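Local structure of hypothetical protein (Pseudomonas aeruginosa, 2H9F) at residues K77-Y89 against E134-I146. The protein probably catalyses the isomerisation of methylaconitate. Numbering follows the deposited sequence.
Sequences KSSQPGHDVDYLY and EVRIWQANIGKTI. With SO4 (sulfate ion), chain E.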
# COMPACT_ATOMS: atom_id res chain seq x y z
N LYS A 77 18.41 16.78 -17.22
CA LYS A 77 18.41 17.83 -18.21
C LYS A 77 18.37 17.20 -19.58
O LYS A 77 19.13 16.27 -19.88
CB LYS A 77 19.65 18.72 -18.05
CG LYS A 77 19.58 19.61 -16.77
CD LYS A 77 20.58 20.81 -16.75
CE LYS A 77 20.09 21.99 -17.64
NZ LYS A 77 19.04 22.85 -17.01
N SER A 78 17.48 17.69 -20.42
CA SER A 78 17.29 17.10 -21.72
C SER A 78 18.41 17.41 -22.69
O SER A 78 18.90 18.53 -22.76
CB SER A 78 16.02 17.62 -22.31
OG SER A 78 15.72 16.92 -23.48
N SER A 79 18.74 16.40 -23.48
CA SER A 79 19.64 16.55 -24.64
C SER A 79 18.83 16.93 -25.88
O SER A 79 19.37 17.37 -26.89
CB SER A 79 20.30 15.19 -24.88
OG SER A 79 19.36 14.16 -24.51
N GLN A 80 17.52 16.76 -25.77
CA GLN A 80 16.62 16.90 -26.88
C GLN A 80 16.30 18.41 -27.11
O GLN A 80 15.87 19.11 -26.21
CB GLN A 80 15.39 16.03 -26.56
CG GLN A 80 14.40 15.85 -27.67
CD GLN A 80 14.95 15.10 -28.87
OE1 GLN A 80 15.78 14.18 -28.74
NE2 GLN A 80 14.47 15.48 -30.07
N PRO A 81 16.58 18.93 -28.31
CA PRO A 81 16.31 20.35 -28.56
C PRO A 81 14.89 20.73 -28.22
O PRO A 81 13.97 19.98 -28.54
CB PRO A 81 16.53 20.50 -30.06
CG PRO A 81 17.46 19.44 -30.38
CD PRO A 81 17.18 18.29 -29.49
N GLY A 82 14.73 21.88 -27.59
CA GLY A 82 13.41 22.39 -27.23
C GLY A 82 12.75 21.72 -26.05
O GLY A 82 11.53 21.79 -25.87
N HIS A 83 13.55 21.08 -25.20
CA HIS A 83 13.03 20.43 -24.03
C HIS A 83 13.87 20.77 -22.82
O HIS A 83 15.06 21.01 -22.93
CB HIS A 83 13.00 18.91 -24.28
CG HIS A 83 11.98 18.49 -25.30
ND1 HIS A 83 12.25 18.44 -26.66
CD2 HIS A 83 10.68 18.12 -25.16
CE1 HIS A 83 11.15 18.06 -27.30
NE2 HIS A 83 10.20 17.84 -26.41
N ASP A 84 13.23 20.80 -21.67
CA ASP A 84 13.90 21.04 -20.39
C ASP A 84 14.42 19.77 -19.73
O ASP A 84 15.52 19.79 -19.21
CB ASP A 84 12.93 21.75 -19.44
CG ASP A 84 12.51 23.09 -19.98
OD1 ASP A 84 13.43 23.92 -20.22
OD2 ASP A 84 11.31 23.27 -20.25
N VAL A 85 13.61 18.71 -19.71
CA VAL A 85 14.00 17.49 -19.01
C VAL A 85 13.69 16.26 -19.81
O VAL A 85 12.72 16.23 -20.56
CB VAL A 85 13.29 17.39 -17.65
CG1 VAL A 85 13.82 18.53 -16.69
CG2 VAL A 85 11.75 17.40 -17.81
N ASP A 86 14.52 15.23 -19.67
CA ASP A 86 14.17 13.89 -20.09
C ASP A 86 13.55 13.15 -18.92
O ASP A 86 14.06 13.19 -17.81
CB ASP A 86 15.38 13.12 -20.59
CG ASP A 86 15.94 13.67 -21.86
OD1 ASP A 86 15.25 14.47 -22.52
OD2 ASP A 86 17.09 13.31 -22.22
N TYR A 87 12.46 12.43 -19.20
CA TYR A 87 11.63 11.79 -18.21
C TYR A 87 11.54 10.33 -18.55
O TYR A 87 11.07 9.94 -19.61
CB TYR A 87 10.27 12.47 -18.21
CG TYR A 87 9.11 11.70 -17.65
CD1 TYR A 87 9.21 11.02 -16.47
CD2 TYR A 87 7.88 11.68 -18.31
CE1 TYR A 87 8.12 10.34 -15.95
CE2 TYR A 87 6.79 10.97 -17.81
CZ TYR A 87 6.92 10.30 -16.64
OH TYR A 87 5.85 9.60 -16.10
N LEU A 88 12.04 9.51 -17.64
CA LEU A 88 12.07 8.07 -17.78
C LEU A 88 11.30 7.45 -16.63
O LEU A 88 11.53 7.80 -15.49
CB LEU A 88 13.53 7.60 -17.74
CG LEU A 88 13.97 6.39 -18.56
CD1 LEU A 88 13.59 6.51 -20.02
CD2 LEU A 88 15.49 6.22 -18.37
N TYR A 89 10.41 6.51 -16.94
CA TYR A 89 9.54 5.90 -15.96
C TYR A 89 9.71 4.37 -15.97
O TYR A 89 9.72 3.74 -17.04
CB TYR A 89 8.12 6.37 -16.26
CG TYR A 89 7.06 5.40 -15.95
CD1 TYR A 89 6.79 5.03 -14.63
CD2 TYR A 89 6.29 4.85 -16.96
CE1 TYR A 89 5.78 4.11 -14.34
CE2 TYR A 89 5.29 3.93 -16.69
CZ TYR A 89 5.03 3.56 -15.38
OH TYR A 89 4.02 2.66 -15.11
N GLU A 134 6.38 26.84 -17.94
CA GLU A 134 6.14 25.86 -18.97
C GLU A 134 7.27 24.86 -18.97
O GLU A 134 8.35 25.10 -19.54
CB GLU A 134 6.05 26.59 -20.31
CG GLU A 134 5.72 25.74 -21.51
CD GLU A 134 5.79 26.54 -22.82
OE1 GLU A 134 6.90 26.69 -23.36
OE2 GLU A 134 4.72 27.02 -23.27
N VAL A 135 7.05 23.71 -18.34
CA VAL A 135 8.08 22.70 -18.29
C VAL A 135 7.94 21.81 -19.53
O VAL A 135 6.92 21.18 -19.72
CB VAL A 135 8.01 21.85 -17.01
CG1 VAL A 135 9.15 20.85 -17.01
CG2 VAL A 135 8.05 22.72 -15.77
N ARG A 136 8.96 21.78 -20.37
CA ARG A 136 8.92 20.99 -21.60
C ARG A 136 9.58 19.62 -21.37
O ARG A 136 10.81 19.52 -21.26
CB ARG A 136 9.65 21.74 -22.70
CG ARG A 136 9.08 23.16 -22.96
CD ARG A 136 10.04 24.00 -23.83
NE ARG A 136 11.30 24.24 -23.14
CZ ARG A 136 12.41 24.70 -23.70
NH1 ARG A 136 12.45 25.01 -24.99
NH2 ARG A 136 13.49 24.87 -22.97
N ILE A 137 8.75 18.56 -21.34
CA ILE A 137 9.18 17.21 -20.94
C ILE A 137 9.34 16.33 -22.16
O ILE A 137 8.44 16.25 -22.99
CB ILE A 137 8.17 16.55 -20.00
CG1 ILE A 137 7.95 17.43 -18.77
CG2 ILE A 137 8.66 15.12 -19.61
CD1 ILE A 137 6.67 17.12 -17.95
N TRP A 138 10.52 15.73 -22.31
CA TRP A 138 10.71 14.70 -23.32
C TRP A 138 10.46 13.37 -22.64
O TRP A 138 11.23 12.98 -21.79
CB TRP A 138 12.12 14.74 -23.82
CG TRP A 138 12.42 13.74 -24.86
CD1 TRP A 138 13.32 12.72 -24.77
CD2 TRP A 138 11.86 13.67 -26.17
NE1 TRP A 138 13.35 12.02 -25.94
CE2 TRP A 138 12.47 12.58 -26.82
CE3 TRP A 138 10.91 14.43 -26.86
CZ2 TRP A 138 12.15 12.22 -28.14
CZ3 TRP A 138 10.60 14.06 -28.17
CH2 TRP A 138 11.22 12.97 -28.79
N GLN A 139 9.33 12.74 -22.96
CA GLN A 139 8.99 11.43 -22.45
C GLN A 139 9.94 10.51 -23.19
O GLN A 139 9.77 10.22 -24.37
CB GLN A 139 7.51 11.11 -22.71
CG GLN A 139 6.84 10.27 -21.66
CD GLN A 139 7.57 8.97 -21.44
OE1 GLN A 139 7.90 8.29 -22.41
NE2 GLN A 139 7.84 8.60 -20.15
N ALA A 140 10.97 10.08 -22.47
CA ALA A 140 12.08 9.30 -23.02
C ALA A 140 11.69 7.83 -23.30
O ALA A 140 12.28 7.21 -24.16
CB ALA A 140 13.31 9.37 -22.08
N ASN A 141 10.68 7.31 -22.59
CA ASN A 141 10.21 5.92 -22.83
C ASN A 141 9.63 5.78 -24.19
O ASN A 141 10.03 4.88 -24.92
CB ASN A 141 9.19 5.45 -21.77
CG ASN A 141 9.73 5.58 -20.30
OD1 ASN A 141 9.71 6.68 -19.73
ND2 ASN A 141 10.24 4.49 -19.73
N ILE A 142 8.74 6.69 -24.57
CA ILE A 142 8.07 6.64 -25.90
C ILE A 142 8.47 7.68 -26.96
O ILE A 142 8.00 7.59 -28.09
CB ILE A 142 6.51 6.66 -25.73
CG1 ILE A 142 6.00 8.08 -25.41
CG2 ILE A 142 6.07 5.63 -24.64
CD1 ILE A 142 4.75 8.14 -24.53
N GLY A 143 9.32 8.67 -26.62
CA GLY A 143 9.78 9.68 -27.62
C GLY A 143 8.76 10.75 -28.01
O GLY A 143 8.57 11.05 -29.17
N LYS A 144 8.12 11.37 -27.01
CA LYS A 144 7.02 12.32 -27.21
C LYS A 144 7.15 13.47 -26.22
O LYS A 144 7.65 13.30 -25.14
CB LYS A 144 5.69 11.61 -26.94
CG LYS A 144 5.31 10.51 -27.94
CD LYS A 144 4.84 11.10 -29.24
CE LYS A 144 3.92 10.16 -29.99
NZ LYS A 144 3.66 10.73 -31.36
N THR A 145 6.63 14.63 -26.59
CA THR A 145 6.65 15.82 -25.77
C THR A 145 5.39 15.93 -24.93
O THR A 145 4.26 15.71 -25.41
CB THR A 145 6.78 17.05 -26.66
OG1 THR A 145 7.99 16.93 -27.41
CG2 THR A 145 6.78 18.38 -25.84
N ILE A 146 5.60 16.30 -23.68
CA ILE A 146 4.56 16.67 -22.78
C ILE A 146 4.95 18.06 -22.25
O ILE A 146 6.11 18.29 -21.87
CB ILE A 146 4.45 15.71 -21.57
CG1 ILE A 146 4.34 14.26 -22.01
CG2 ILE A 146 3.26 16.11 -20.66
CD1 ILE A 146 4.45 13.26 -20.84
S SO4 E . 17.87 23.87 -27.16
O1 SO4 E . 18.42 22.89 -28.11
O2 SO4 E . 18.73 23.95 -25.98
O3 SO4 E . 17.84 25.19 -27.79
O4 SO4 E . 16.52 23.51 -26.71
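D84 meets R136 with both carboxylate oxygens: NH2 of R136 reaches OD1 of D84 at 2.9 Å, while NE donates to OD2 in the same side-on salt bridge. Both oxygens lie close to the guanidinium plane, but the carboxylate is turned 55° to it, and each N-H comes from above the carboxylate plane. OD2 of D84 accepts a second bond, from the backbone N of R136 at 2.8 Å, on its anti lone pair; a short aspartate, with CG beside its own backbone N (chi1 -62°), can thus serve main chain and side chain at once. R126 adds a weak, long ion pair to OD1. The carbonyl O of R136 is taken by the backbone N of D84 at 2.8 Å, and weakly by that of V85. From here strands 85-92 and 131-139 pair in parallel within the diaminopimelate epimerase-like fold of PrpF proteins, helix 106-118 packing against V85 and Y87; V85 O receives W138 N, W138 O Y87 N, and Y87 O A140 N. Beyond the strand end N141 imitates a peptide: its OD1 accepts Y89 N at 2.9 Å and also Q139 NE2, while its ND2 bonds weakly to Y89 O and also to W101 O. H83 joins its NE2 to OG1 of T145 at 2.6 Å and its ND1 to P81 O. The indole of W138 presents an edge to the imidazole face, planes at 67°, and Q80 lays its flexible chain over the indole.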